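Local coordinates for protein TetR-family transcriptional regulator (Streptomyces coelicolor, PDB 2G7L) that probably binds operator DNA through its N-terminal helix-turn-helix region and represses or otherwise controls transcription in response to a small ligand, at the interface of chains A and B. Sequence-based numbering; all coordinates share one arbitrary frame. Chains: chain A/B, TetR-family transcriptional regulator.

Contact 1: the interface of chains A and B. Residues chain A 144, 147-148, 151, 217, 221, 224; chain B 212, 216.
B:Trp212 of one subunit inserts its indole between two helices of the other, and A:Trp147, A:Lys151, A:Ile221 and A:Thr224 line the place where it lies. Its CG points away from the backbone N (chi1 -170°), which carries the ring from helix 206-223 of chain B into chain A. At the root, B:Trp212 CB lies at the edge of the A:Trp147 ring, in its plane, 3.9 Å from CE3. B:Trp212 CG and CD2 come near the same A:Trp147 CE3. On the five-membered ring, B:Trp212 CD1 meets the methyl CG2 of A:Thr224. The indole NE1 then gives a hydrogen bond of 3.1 Å to the backbone O of A:Thr224. The bond is fairly straight, 163° at the hydrogen. The acceptor lies in the indole plane, but NE1 stands well above the carbonyl plane of A:Thr224, so the N-H does not point at a lone pair of that oxygen. On the six-membered ring, A:Trp147 CB sits over the face, 3.9 Å from the ring centroid, as a CH-pi contact. The aliphatic part of A:Lys151 comes to the edge at CE3 and CZ3; its CD is modelled too close to CZ3, so the detail there is doubtful. A:Lys151 NZ turns back to give a hydrogen bond of 2.9 Å to the backbone O of A:Trp147. The far tip, B:Trp212 CH2, reaches A:Gly148 CA at 3.8 Å and A:Ile221 CG1 at 3.9 Å. B:Val216, one turn on, puts CG2 over a face of the B:Trp212 ring and CG1 against A:Ile221. Behind the contact, A:Gln144 NE2 gives a hydrogen bond of 3.0 Å to the backbone O of A:Ile221 and ties helix 142-161 to helix 206-223 within chain A. The site lies in the C-terminal region, which in TetR-family proteins usually binds the ligand and forms the dimer; here chain B's helix 206-223 packs on chain A's helices 142-161 and 206-223.

Contact 2: the interface of chains A and B. Residues chain A 191-194; chain B 125, 129, 132.
B:Glu129 caps the start of a short helix, 192-197, in the partner chain, within the C-terminal region through which TetR-family regulators usually dimerise. Hydrogen bonds come first. Both oxygens of the carboxylate accept backbone N-H groups from the first turn. OE2 takes the N of A:Ala193 at 2.7 Å on its syn lone pair. OE1 takes the N of A:Ile194 at 2.9 Å, also from the syn side but 25° out of the carboxylate plane. The two bonds fix the rotation of the carboxylate. The side chain leaves with CG opposite the backbone N (chi1 166°), and the chain bends at its next bond to bring both oxygens to the helix end. The helix N-terminus would probably stabilise a negative charge there. Were B:Glu129 an alanine, the N-H groups of A:Ala193 and A:Ile194 would probably lose their cross-chain acceptor, and the hold on this helix end would be weaker.

Van der Waals contacts flank the carboxylate and extend to the neighbouring leucines. A:His191 CA and A:Ala193 CB each approach B:Glu129 CD at 3.5 Å. B:Glu129 CB lies at the edge of the A:His191 ring, in the ring plane; the ring is turned 69° from the carboxylate. A:Ile194 CG1 touches B:Leu132 CD1 at 3.7 Å, the two side chains crossing at about a right angle. The A:Ile194 CD1 methyl reaches the backbone O of B:Leu125 at 3.4 Å.

Contact 1: the interface of chains A and B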
loop_
_atom_site.group_PDB
_atom_site.type_symbol
_atom_site.label_atom_id
_atom_site.label_comp_id
_atom_site.label_asym_id
_atom_site.label_seq_id
_atom_site.Cartn_x
_atom_site.Cartn_y
_atom_site.Cartn_z
ATOM N N GLN A 144 7.574 19.174 5.399
ATOM C CA GLN A 144 7.484 18.489 4.120
ATOM C C GLN A 144 8.484 17.380 4.039
ATOM O O GLN A 144 8.242 16.310 3.401
ATOM C CB GLN A 144 7.707 19.465 2.970
ATOM C CG GLN A 144 6.533 20.418 2.846
ATOM C CD GLN A 144 6.859 21.712 2.073
ATOM O OE1 GLN A 144 6.539 22.796 2.541
ATOM N NE2 GLN A 144 7.433 21.582 0.895
ATOM N N TRP A 147 6.774 14.532 6.620
ATOM C CA TRP A 147 5.660 13.821 5.990
ATOM C C TRP A 147 6.074 13.178 4.675
ATOM O O TRP A 147 5.558 12.114 4.288
ATOM C CB TRP A 147 4.458 14.748 5.848
ATOM C CG TRP A 147 3.810 15.118 7.164
ATOM C CD1 TRP A 147 4.354 15.020 8.388
ATOM C CD2 TRP A 147 2.485 15.657 7.352
ATOM N NE1 TRP A 147 3.455 15.515 9.371
ATOM C CE2 TRP A 147 2.311 15.907 8.731
ATOM C CE3 TRP A 147 1.421 15.927 6.484
ATOM C CZ2 TRP A 147 1.103 16.416 9.269
ATOM C CZ3 TRP A 147 0.258 16.447 7.005
ATOM C CH2 TRP A 147 0.105 16.689 8.375
ATOM N N GLY A 148 7.081 13.740 4.012
ATOM C CA GLY A 148 7.522 13.194 2.760
ATOM C C GLY A 148 8.191 11.842 2.825
ATOM O O GLY A 148 8.000 10.979 1.977
ATOM N N LYS A 151 5.690 9.125 3.035
ATOM C CA LYS A 151 5.093 8.914 1.713
ATOM C C LYS A 151 5.991 8.198 0.764
ATOM O O LYS A 151 5.528 7.327 0.048
ATOM C CB LYS A 151 4.646 10.261 1.077
ATOM C CG LYS A 151 3.268 10.661 1.619
ATOM C CD LYS A 151 3.248 11.799 2.644
ATOM C CE LYS A 151 2.128 11.648 3.845
ATOM N NZ LYS A 151 2.929 11.393 5.161
ATOM N N LEU A 217 6.705 12.059 -6.569
ATOM C CA LEU A 217 6.592 12.303 -5.138
ATOM C C LEU A 217 7.578 13.358 -4.707
ATOM O O LEU A 217 7.229 14.273 -3.943
ATOM C CB LEU A 217 6.840 10.971 -4.376
ATOM C CG LEU A 217 5.546 10.122 -4.339
ATOM C CD1 LEU A 217 5.912 8.739 -4.003
ATOM C CD2 LEU A 217 4.625 10.704 -3.221
ATOM N N ILE A 221 6.406 16.599 -2.997
ATOM C CA ILE A 221 6.776 16.835 -1.585
ATOM C C ILE A 221 7.475 18.209 -1.420
ATOM O O ILE A 221 7.105 19.026 -0.546
ATOM C CB ILE A 221 7.674 15.712 -1.039
ATOM C CG1 ILE A 221 6.866 14.403 -0.854
ATOM C CG2 ILE A 221 8.396 16.160 0.306
ATOM C CD1 ILE A 221 7.770 13.171 -0.848
ATOM N N THR A 224 4.837 21.271 -1.944
ATOM C CA THR A 224 3.520 21.356 -1.296
ATOM C C THR A 224 3.649 21.558 0.192
ATOM O O THR A 224 4.079 20.673 0.882
ATOM C CB THR A 224 2.672 20.049 -1.537
ATOM O OG1 THR A 224 2.677 19.678 -2.922
ATOM C CG2 THR A 224 1.279 20.234 -1.066
ATOM N N TRP B 212 -2.977 16.266 2.621
ATOM C CA TRP B 212 -1.639 16.564 2.091
ATOM C C TRP B 212 -1.195 15.632 0.959
ATOM O O TRP B 212 -0.731 16.110 -0.046
ATOM C CB TRP B 212 -0.587 16.561 3.247
ATOM C CG TRP B 212 0.734 17.082 2.806
ATOM C CD1 TRP B 212 1.024 18.372 2.466
ATOM C CD2 TRP B 212 1.952 16.329 2.610
ATOM N NE1 TRP B 212 2.323 18.476 2.076
ATOM C CE2 TRP B 212 2.935 17.255 2.166
ATOM C CE3 TRP B 212 2.305 14.966 2.768
ATOM C CZ2 TRP B 212 4.248 16.881 1.872
ATOM C CZ3 TRP B 212 3.591 14.580 2.435
ATOM C CH2 TRP B 212 4.571 15.548 2.027
ATOM N N VAL B 216 0.140 16.653 -2.798
ATOM C CA VAL B 216 1.491 16.263 -3.203
ATOM C C VAL B 216 1.433 15.517 -4.508
ATOM O O VAL B 216 2.239 15.735 -5.444
ATOM C CB VAL B 216 2.164 15.327 -2.080
ATOM C CG1 VAL B 216 3.411 14.718 -2.551
ATOM C CG2 VAL B 216 2.343 16.077 -0.838
#

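Contact 2: the interface of chains A and B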
loop_
_atom_site.group_PDB
_atom_site.type_symbol
_atom_site.label_atom_id
_atom_site.label_comp_id
_atom_site.label_asym_id
_atom_site.label_seq_id
_atom_site.Cartn_x
_atom_site.Cartn_y
_atom_site.Cartn_z
ATOM N N HIS A 191 -17.032 4.172 -21.782
ATOM C CA HIS A 191 -15.874 4.540 -20.968
ATOM C C HIS A 191 -14.851 5.265 -21.854
ATOM O O HIS A 191 -13.780 4.714 -22.133
ATOM C CB HIS A 191 -15.224 3.273 -20.405
ATOM C CG HIS A 191 -16.056 2.563 -19.388
ATOM N ND1 HIS A 191 -16.762 1.427 -19.678
ATOM C CD2 HIS A 191 -16.279 2.819 -18.071
ATOM C CE1 HIS A 191 -17.405 1.019 -18.592
ATOM N NE2 HIS A 191 -17.125 1.843 -17.599
ATOM N N PRO A 192 -15.202 6.479 -22.356
ATOM C CA PRO A 192 -14.321 7.151 -23.309
ATOM C C PRO A 192 -12.976 7.631 -22.650
ATOM O O PRO A 192 -11.933 7.565 -23.277
ATOM C CB PRO A 192 -15.173 8.332 -23.774
ATOM C CG PRO A 192 -16.036 8.642 -22.543
ATOM C CD PRO A 192 -16.401 7.289 -22.054
ATOM N N ALA A 193 -13.017 8.059 -21.396
ATOM C CA ALA A 193 -11.773 8.485 -20.699
ATOM C C ALA A 193 -10.831 7.289 -20.628
ATOM O O ALA A 193 -9.657 7.439 -20.946
ATOM C CB ALA A 193 -12.065 9.073 -19.316
ATOM N N ILE A 194 -11.339 6.086 -20.331
ATOM C CA ILE A 194 -10.472 4.873 -20.344
ATOM C C ILE A 194 -9.897 4.599 -21.720
ATOM O O ILE A 194 -8.685 4.378 -21.869
ATOM C CB ILE A 194 -11.152 3.634 -19.766
ATOM C CG1 ILE A 194 -11.454 3.856 -18.264
ATOM C CG2 ILE A 194 -10.258 2.405 -19.965
ATOM C CD1 ILE A 194 -12.438 2.805 -17.576
ATOM N N LEU B 125 -14.342 0.095 -12.735
ATOM C CA LEU B 125 -14.201 0.716 -14.052
ATOM C C LEU B 125 -14.894 2.102 -14.146
ATOM O O LEU B 125 -14.395 2.985 -14.836
ATOM C CB LEU B 125 -14.725 -0.240 -15.149
ATOM C CG LEU B 125 -13.634 -1.058 -15.853
ATOM C CD1 LEU B 125 -12.771 -1.806 -14.828
ATOM C CD2 LEU B 125 -14.318 -2.021 -16.812
ATOM N N GLU B 129 -12.899 5.561 -14.673
ATOM C CA GLU B 129 -13.309 6.427 -15.798
ATOM C C GLU B 129 -13.450 7.873 -15.286
ATOM O O GLU B 129 -12.966 8.789 -15.874
ATOM C CB GLU B 129 -14.664 5.894 -16.383
ATOM C CG GLU B 129 -15.353 6.864 -17.309
ATOM C CD GLU B 129 -14.668 6.903 -18.627
ATOM O OE1 GLU B 129 -13.837 5.986 -18.835
ATOM O OE2 GLU B 129 -14.934 7.857 -19.447
ATOM N N LEU B 132 -10.198 9.550 -14.070
ATOM C CA LEU B 132 -9.430 9.894 -15.237
ATOM C C LEU B 132 -9.968 11.186 -15.928
ATOM O O LEU B 132 -9.185 12.070 -16.363
ATOM C CB LEU B 132 -9.511 8.753 -16.229
ATOM C CG LEU B 132 -8.583 7.565 -16.222
ATOM C CD1 LEU B 132 -9.089 6.470 -17.201
ATOM C CD2 LEU B 132 -7.231 7.978 -16.664
#

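Contact 1 and contact 2 lie about 28 Å apart, measured between the centres of their C-alpha atoms. They share no residue and no helix. Contact 1 uses helices 142-161 and 206-223, while contact 2 joins helix 122-136 to helix 192-197 and the loop just ahead of it. Each has a twin with the chains exchanged, because the interface is two-fold symmetric. Contact 1 buries an aromatic side chain, and contact 2 adds a polar clasp. Together they join the subunits at separate places, which fits the dimer expected of a TetR-family regulator.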